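Local atomic coordinates of cyclase (Uncultured organism, PDB entry 5IBZ), a protein that is a cyclase-family enzyme, probably with arylformamidase-like activity, that binds acetylphosphate in a pocket between subunits. Residues R69-T79 / F99-G110. Numbering follows the deposited sequence.
With UVW (acetylphosphate), chain F; UVW (acetylphosphate), chain I.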
ATOM      1  N   ARG B  69       9.477   4.518   9.927  1.00 14.79           N
ATOM      2  CA  ARG B  69       9.173   3.546   8.887  1.00 14.58           C
ATOM      3  C   ARG B  69       8.006   2.657   9.326  1.00 16.59           C
ATOM      4  O   ARG B  69       7.901   2.294  10.502  1.00 22.45           O
ATOM      5  CB  ARG B  69      10.394   2.687   8.548  1.00 15.74           C
ATOM      6  CG  ARG B  69      11.510   3.440   7.831  1.00 15.66           C
ATOM      7  CD  ARG B  69      12.795   2.609   7.721  1.00 14.63           C
ATOM      8  NE  ARG B  69      13.863   3.419   7.138  1.00 19.87           N
ATOM      9  CZ  ARG B  69      15.158   3.220   7.332  1.00 18.27           C
ATOM     10  NH1 ARG B  69      15.583   2.220   8.098  1.00 18.72           N
ATOM     11  NH2 ARG B  69      16.033   4.039   6.759  1.00 20.28           N
ATOM     12  N   LEU B  70       7.118   2.341   8.387  1.00 16.72           N
ATOM     13  CA  LEU B  70       5.982   1.433   8.643  1.00 18.80           C
ATOM     14  C   LEU B  70       6.440  -0.008   8.676  1.00 13.95           C
ATOM     15  O   LEU B  70       7.306  -0.391   7.906  1.00 14.89           O
ATOM     16  CB  LEU B  70       4.916   1.547   7.551  1.00 22.76           C
ATOM     17  CG  LEU B  70       3.505   1.899   7.993  1.00 39.30           C
ATOM     18  CD1 LEU B  70       3.529   3.334   8.329  1.00 41.37           C
ATOM     19  CD2 LEU B  70       2.485   1.608   6.893  1.00 41.71           C
ATOM     20  N   PRO B  71       5.825  -0.839   9.526  1.00 13.05           N
ATOM     21  CA  PRO B  71       6.079  -2.281   9.406  1.00 13.21           C
ATOM     22  C   PRO B  71       5.563  -2.816   8.069  1.00 12.91           C
ATOM     23  O   PRO B  71       4.551  -2.328   7.586  1.00 13.82           O
ATOM     24  CB  PRO B  71       5.277  -2.883  10.569  1.00 17.07           C
ATOM     25  CG  PRO B  71       4.970  -1.769  11.456  1.00 18.24           C
ATOM     26  CD  PRO B  71       4.890  -0.537  10.615  1.00 14.95           C
ATOM     27  N   PRO B  72       6.232  -3.819   7.488  1.00 10.26           N
ATOM     28  CA  PRO B  72       5.643  -4.481   6.322  1.00  8.27           C
ATOM     29  C   PRO B  72       4.227  -4.967   6.643  1.00  8.41           C
ATOM     30  O   PRO B  72       3.948  -5.348   7.768  1.00 11.02           O
ATOM     31  CB  PRO B  72       6.592  -5.647   6.058  1.00  9.51           C
ATOM     32  CG  PRO B  72       7.905  -5.206   6.662  1.00 11.48           C
ATOM     33  CD  PRO B  72       7.558  -4.364   7.832  1.00 12.00           C
ATOM     34  N   HIS B  73       3.355  -4.954   5.644  1.00  8.73           N
ATOM     35  CA  HIS B  73       1.971  -5.307   5.873  1.00  8.79           C
ATOM     36  C   HIS B  73       1.439  -6.183   4.754  1.00  9.10           C
ATOM     37  O   HIS B  73       1.308  -5.742   3.608  1.00 10.61           O
ATOM     38  CB  HIS B  73       1.108  -4.082   5.993  1.00 11.27           C
ATOM     39  CG  HIS B  73      -0.240  -4.387   6.547  1.00 12.23           C
ATOM     40  ND1 HIS B  73      -1.410  -4.130   5.857  1.00 13.49           N
ATOM     41  CD2 HIS B  73      -0.607  -4.940   7.726  1.00 20.10           C
ATOM     42  CE1 HIS B  73      -2.435  -4.530   6.589  1.00 12.88           C
ATOM     43  NE2 HIS B  73      -1.978  -5.019   7.730  1.00 21.07           N
ATOM     44  N   HIS B  74       1.112  -7.421   5.121  1.00 10.67           N
ATOM     45  CA  HIS B  74       0.636  -8.468   4.205  1.00 11.33           C
ATOM     46  C   HIS B  74      -0.885  -8.536   4.272  1.00 10.97           C
ATOM     47  O   HIS B  74      -1.464  -8.542   5.359  1.00 13.68           O
ATOM     48  CB  HIS B  74       1.280  -9.806   4.608  1.00 13.02           C
ATOM     49  CG  HIS B  74       0.783 -11.015   3.869  1.00 11.26           C
ATOM     50  ND1 HIS B  74       0.355 -12.153   4.523  1.00 11.61           N
ATOM     51  CD2 HIS B  74       0.748 -11.307   2.548  1.00 10.14           C
ATOM     52  CE1 HIS B  74       0.034 -13.076   3.632  1.00 11.90           C
ATOM     53  NE2 HIS B  74       0.256 -12.585   2.425  1.00  9.38           N
ATOM     54  N   THR B  75      -1.543  -8.520   3.118  1.00  8.70           N
ATOM     55  CA  THR B  75      -2.994  -8.731   3.079  1.00  9.08           C
ATOM     56  C   THR B  75      -3.337  -9.692   1.965  1.00 10.10           C
ATOM     57  O   THR B  75      -2.627  -9.785   0.962  1.00 11.49           O
ATOM     58  CB  THR B  75      -3.812  -7.413   2.869  1.00 13.24           C
ATOM     59  OG1 THR B  75      -3.387  -6.750   1.673  1.00 12.85           O
ATOM     60  CG2 THR B  75      -3.668  -6.456   4.058  1.00 14.54           C
HETATM   61  N   MSE B  76      -4.436 -10.410   2.156  1.00 11.01           N
HETATM   62  CA  MSE B  76      -4.930 -11.312   1.130  1.00 12.24           C
HETATM   63  C   MSE B  76      -5.956 -10.616   0.241  1.00 11.77           C
HETATM   64  O   MSE B  76      -6.726  -9.752   0.685  1.00 14.40           O
HETATM   65  CB  MSE B  76      -5.566 -12.562   1.764  1.00 12.58           C
HETATM   66  CG  MSE B  76      -4.735 -13.286   2.805  1.00 11.15           C
HETATM   67 SE   MSE B  76      -3.226 -14.338   2.180  0.52 17.41          SE
HETATM   68  CE  MSE B  76      -4.190 -15.720   1.283  1.00 19.80           C
ATOM     69  N   GLU B  77      -5.985 -11.013  -1.028  1.00 10.14           N
ATOM     70  CA  GLU B  77      -7.000 -10.586  -1.971  1.00 10.68           C
ATOM     71  C   GLU B  77      -8.141 -11.624  -2.053  1.00 11.10           C
ATOM     72  O   GLU B  77      -9.304 -11.277  -2.215  1.00 11.61           O
ATOM     73  CB  GLU B  77      -6.351 -10.367  -3.346  1.00 11.20           C
ATOM     74  CG  GLU B  77      -7.311  -9.994  -4.436  1.00 11.95           C
ATOM     75  CD  GLU B  77      -7.884  -8.609  -4.278  1.00 14.34           C
ATOM     76  OE1 GLU B  77      -7.341  -7.832  -3.477  1.00 16.09           O
ATOM     77  OE2 GLU B  77      -8.889  -8.306  -4.949  1.00 15.85           O
ATOM     78  N   ILE B  78      -7.788 -12.902  -1.937  1.00 10.92           N
ATOM     79  CA  ILE B  78      -8.764 -13.986  -1.901  1.00 11.32           C
ATOM     80  C   ILE B  78      -8.095 -15.146  -1.161  1.00 10.97           C
ATOM     81  O   ILE B  78      -6.877 -15.290  -1.210  1.00 10.52           O
ATOM     82  CB  ILE B  78      -9.254 -14.377  -3.318  1.00 16.00           C
ATOM     83  CG1 ILE B  78     -10.286 -15.502  -3.239  1.00 21.15           C
ATOM     84  CG2 ILE B  78      -8.122 -14.770  -4.194  1.00 17.10           C
ATOM     85  CD1 ILE B  78     -11.561 -15.167  -3.945  1.00 32.02           C
ATOM     86  N   THR B  79      -8.894 -15.900  -0.413  1.00 11.21           N
ATOM     87  CA  THR B  79      -8.397 -16.894   0.532  1.00 10.96           C
ATOM     88  C   THR B  79      -9.180 -18.185   0.463  1.00 11.42           C
ATOM     89  O   THR B  79     -10.252 -18.225  -0.111  1.00 11.95           O
ATOM     90  CB  THR B  79      -8.526 -16.429   1.997  1.00 16.27           C
ATOM     91  OG1 THR B  79      -9.912 -16.492   2.362  1.00 17.91           O
ATOM     92  CG2 THR B  79      -7.998 -15.039   2.199  1.00 20.18           C
ATOM     93  N   PHE B  99      -8.249 -20.498  -5.924  1.00 12.88           N
ATOM     94  CA  PHE B  99      -7.015 -19.737  -5.786  1.00 13.55           C
ATOM     95  C   PHE B  99      -7.011 -18.893  -4.521  1.00 12.03           C
ATOM     96  O   PHE B  99      -8.063 -18.441  -4.045  1.00 14.59           O
ATOM     97  CB  PHE B  99      -6.819 -18.790  -6.988  1.00 19.36           C
ATOM     98  CG  PHE B  99      -6.341 -19.462  -8.236  1.00 27.81           C
ATOM     99  CD1 PHE B  99      -5.038 -19.926  -8.336  1.00 38.16           C
ATOM    100  CD2 PHE B  99      -7.192 -19.614  -9.319  1.00 36.93           C
ATOM    101  CE1 PHE B  99      -4.592 -20.544  -9.493  1.00 40.22           C
ATOM    102  CE2 PHE B  99      -6.757 -20.232 -10.482  1.00 38.13           C
ATOM    103  CZ  PHE B  99      -5.456 -20.695 -10.570  1.00 40.05           C
ATOM    104  N   ALA B 100      -5.817 -18.664  -3.990  1.00 11.04           N
ATOM    105  CA  ALA B 100      -5.593 -17.624  -2.993  1.00 10.59           C
ATOM    106  C   ALA B 100      -4.516 -16.707  -3.548  1.00 11.25           C
ATOM    107  O   ALA B 100      -3.531 -17.185  -4.121  1.00 12.19           O
ATOM    108  CB  ALA B 100      -5.156 -18.209  -1.656  1.00 10.25           C
ATOM    109  N   ASP B 101      -4.692 -15.399  -3.352  1.00 10.75           N
ATOM    110  CA  ASP B 101      -3.803 -14.345  -3.885  1.00 10.38           C
ATOM    111  C   ASP B 101      -3.524 -13.361  -2.760  1.00 10.11           C
ATOM    112  O   ASP B 101      -4.394 -13.160  -1.898  1.00 10.67           O
ATOM    113  CB  ASP B 101      -4.466 -13.556  -5.028  1.00 15.00           C
ATOM    114  CG  ASP B 101      -4.170 -14.086  -6.421  1.00 24.64           C
ATOM    115  OD1 ASP B 101      -3.583 -15.166  -6.571  1.00 22.69           O
ATOM    116  OD2 ASP B 101      -4.565 -13.387  -7.390  1.00 21.71           O
ATOM    117  N   ASP B 102      -2.373 -12.697  -2.786  1.00  9.72           N
ATOM    118  CA  ASP B 102      -2.077 -11.732  -1.734  1.00 10.99           C
ATOM    119  C   ASP B 102      -1.169 -10.585  -2.203  1.00 10.27           C
ATOM    120  O   ASP B 102      -0.705 -10.549  -3.364  1.00  9.14           O
ATOM    121  CB  ASP B 102      -1.501 -12.453  -0.494  1.00  9.58           C
ATOM    122  CG  ASP B 102      -0.320 -13.386  -0.794  1.00  9.15           C
ATOM    123  OD1 ASP B 102       0.103 -13.532  -1.965  1.00  9.70           O
ATOM    124  OD2 ASP B 102       0.209 -13.972   0.185  1.00 10.40           O
ATOM    125  N   TYR B 103      -0.990  -9.626  -1.286  1.00  9.07           N
ATOM    126  CA  TYR B 103      -0.348  -8.340  -1.526  1.00 10.02           C
ATOM    127  C   TYR B 103       0.568  -7.981  -0.362  1.00  9.12           C
ATOM    128  O   TYR B 103       0.401  -8.458   0.760  1.00  9.45           O
ATOM    129  CB  TYR B 103      -1.403  -7.222  -1.678  1.00  9.14           C
ATOM    130  CG  TYR B 103      -1.995  -7.116  -3.055  1.00  9.35           C
ATOM    131  CD1 TYR B 103      -2.946  -8.035  -3.508  1.00 10.34           C
ATOM    132  CD2 TYR B 103      -1.593  -6.104  -3.925  1.00 10.49           C
ATOM    133  CE1 TYR B 103      -3.464  -7.956  -4.774  1.00  9.89           C
ATOM    134  CE2 TYR B 103      -2.128  -6.015  -5.189  1.00 10.67           C
ATOM    135  CZ  TYR B 103      -3.045  -6.946  -5.616  1.00 10.61           C
ATOM    136  OH  TYR B 103      -3.567  -6.836  -6.880  1.00 13.54           O
ATOM    137  N   ILE B 104       1.538  -7.111  -0.622  1.00  9.78           N
ATOM    138  CA  ILE B 104       2.347  -6.561   0.444  1.00 11.68           C
ATOM    139  C   ILE B 104       2.553  -5.064   0.212  1.00 12.45           C
ATOM    140  O   ILE B 104       2.683  -4.610  -0.937  1.00 11.02           O
ATOM    141  CB  ILE B 104       3.713  -7.276   0.538  1.00 12.18           C
ATOM    142  CG1 ILE B 104       4.464  -6.871   1.808  1.00 20.39           C
ATOM    143  CG2 ILE B 104       4.564  -6.991  -0.680  1.00 13.35           C
ATOM    144  CD1 ILE B 104       4.355  -7.885   2.910  1.00 28.88           C
ATOM    145  N   TYR B 105       2.525  -4.309   1.312  1.00 10.97           N
ATOM    146  CA  TYR B 105       2.983  -2.919   1.350  1.00  9.66           C
ATOM    147  C   TYR B 105       4.156  -2.896   2.297  1.00  9.62           C
ATOM    148  O   TYR B 105       4.008  -3.250   3.453  1.00 11.70           O
ATOM    149  CB  TYR B 105       1.906  -1.948   1.855  1.00  9.43           C
ATOM    150  CG  TYR B 105       2.305  -0.490   1.743  1.00 12.42           C
ATOM    151  CD1 TYR B 105       2.492   0.100   0.510  1.00 13.79           C
ATOM    152  CD2 TYR B 105       2.485   0.292   2.867  1.00 16.95           C
ATOM    153  CE1 TYR B 105       2.846   1.449   0.405  1.00 16.74           C
ATOM    154  CE2 TYR B 105       2.835   1.627   2.768  1.00 13.41           C
ATOM    155  CZ  TYR B 105       3.003   2.198   1.541  1.00 15.62           C
ATOM    156  OH  TYR B 105       3.348   3.538   1.412  1.00 15.65           O
HETATM  157  N   MSE B 106       5.327  -2.471   1.855  1.00 12.35           N
HETATM  158  CA  MSE B 106       6.408  -2.371   2.822  1.00 12.58           C
HETATM  159  C   MSE B 106       7.445  -1.342   2.465  1.00 11.42           C
HETATM  160  O   MSE B 106       7.650  -1.038   1.278  1.00 12.39           O
HETATM  161  CB  MSE B 106       7.110  -3.729   2.970  1.00 12.28           C
HETATM  162  CG  MSE B 106       7.808  -4.179   1.723  1.00 13.42           C
HETATM  163 SE   MSE B 106       8.581  -5.962   1.897  0.51 13.85          SE
HETATM  164  CE  MSE B 106       9.964  -5.659   3.220  1.00 11.04           C
ATOM    165  N   PRO B 107       8.126  -0.824   3.485  1.00 11.82           N
ATOM    166  CA  PRO B 107       9.345  -0.103   3.178  1.00 12.77           C
ATOM    167  C   PRO B 107      10.386  -1.065   2.642  1.00  9.88           C
ATOM    168  O   PRO B 107      10.507  -2.184   3.145  1.00  9.86           O
ATOM    169  CB  PRO B 107       9.784   0.472   4.535  1.00 13.72           C
ATOM    170  CG  PRO B 107       8.725   0.127   5.517  1.00 13.86           C
ATOM    171  CD  PRO B 107       7.976  -1.037   4.936  1.00 11.61           C
ATOM    172  N   LEU B 108      11.157  -0.641   1.660  1.00  8.58           N
ATOM    173  CA  LEU B 108      12.229  -1.489   1.173  1.00  8.12           C
ATOM    174  C   LEU B 108      13.369  -1.528   2.184  1.00 10.81           C
ATOM    175  O   LEU B 108      14.233  -2.384   2.081  1.00 13.86           O
ATOM    176  CB  LEU B 108      12.698  -1.013  -0.208  1.00 10.05           C
ATOM    177  CG  LEU B 108      11.608  -1.077  -1.273  1.00 10.79           C
ATOM    178  CD1 LEU B 108      12.154  -0.624  -2.638  1.00 13.44           C
ATOM    179  CD2 LEU B 108      11.016  -2.470  -1.417  1.00 14.71           C
ATOM    180  N   GLN B 109      13.338  -0.626   3.167  1.00 10.86           N
ATOM    181  CA  GLN B 109      14.251  -0.668   4.313  1.00 12.91           C
ATOM    182  C   GLN B 109      13.523  -1.218   5.543  1.00 10.58           C
ATOM    183  O   GLN B 109      13.901  -0.921   6.680  1.00 12.33           O
ATOM    184  CB  GLN B 109      14.815   0.738   4.637  1.00 13.69           C
ATOM    185  CG  GLN B 109      15.694   1.373   3.564  1.00 12.94           C
ATOM    186  CD  GLN B 109      14.936   1.813   2.316  1.00 12.02           C
ATOM    187  OE1 GLN B 109      13.971   2.561   2.398  1.00 14.93           O
ATOM    188  NE2 GLN B 109      15.342   1.276   1.157  1.00 14.58           N
ATOM    189  N   GLY B 110      12.457  -1.978   5.319  1.00  8.57           N
ATOM    190  CA  GLY B 110      11.570  -2.366   6.402  1.00 10.49           C
ATOM    191  C   GLY B 110      11.784  -3.746   6.999  1.00 12.77           C
ATOM    192  O   GLY B 110      11.060  -4.122   7.907  1.00 11.72           O
TER
HETATM  193  C1  UVW F 401      18.539   4.686   9.984  1.00 44.05           C
HETATM  194  O1  UVW F 401      17.503   4.787   9.420  1.00 54.91           O
HETATM  195  C1M UVW F 401      18.810   5.510  11.240  1.00 43.15           C
HETATM  196  O2  UVW F 401      19.531   3.815   9.524  1.00 27.99           O
HETATM  197  P   UVW F 401      19.422   2.986   8.109  1.00 20.73           P
HETATM  198  O1P UVW F 401      18.982   3.889   6.981  1.00 22.07           O
HETATM  199  O2P UVW F 401      20.807   2.438   7.848  1.00 26.99           O
HETATM  200  O3P UVW F 401      18.447   1.841   8.210  1.00 27.93           O
HETATM  201  C1  UVW I 401      -4.138 -17.483 -12.852  1.00 45.03           C
HETATM  202  O1  UVW I 401      -4.796 -18.106 -12.090  1.00 52.20           O
HETATM  203  C1M UVW I 401      -4.773 -16.343 -13.647  1.00 48.16           C
HETATM  204  O2  UVW I 401      -2.788 -17.796 -13.044  1.00 28.56           O
HETATM  205  P   UVW I 401      -1.721 -17.903 -11.799  1.00 20.45           P
HETATM  206  O1P UVW I 401      -2.374 -17.791 -10.464  1.00 21.31           O
HETATM  207  O2P UVW I 401      -0.750 -16.747 -11.958  1.00 29.75           O
HETATM  208  O3P UVW I 401      -0.954 -19.202 -12.034  1.00 24.10           O
HETATM  209  O   HOH W   1      14.469  -0.086   9.468  1.00 13.84           O
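Tyr103 lies alongside Glu77 where strand 73-76 runs antiparallel to strand 101-107, and with Pro72 it buries the most surface here. A tyrosine suits its place because the ring gives apolar area while the hydroxyl reaches beyond the pair: with CG anti to the carbonyl carbon (chi1 -83°), the ring edge meets Glu77 CB 4.0 Å from Tyr103 CE1, and OH bonds to Leu70 N of a second subunit. Its backbone N and O both bond to Thr75. Pro72, with no N-H to offer, sits just before the paired strand; its CB rests 3.7 Å from Met106 CB, and its ring CD lies 3.5 Å from Gly110 O. His74 NE2 gives a short, straight bond to Asp102 OD2 (2.6 Å), in the imidazole plane but on the anti side and well out of the carboxylate plane. Arg69 stretches over Gln109, whose CB covers the guanidinium centre, while NH1 and NH2 donate to acetylphosphate O3P (2.9 Å) and O1P (3.0 Å); NE pairs with Asp101 of the second subunit. With an alanine in place of Arg69, the ligand would probably keep its bonds to His119 and His268 but lose this two-pronged grip, that aspartate its salt-bridge partner and Gln109 CB its cover. Glu77 and Ile78 both face Asp101, a classic beta bulge in a two-stranded antiparallel arm that extends its sheet into a neighbouring subunit and, through Arg69, contributes directly to the acetylphosphate pocket at the interface.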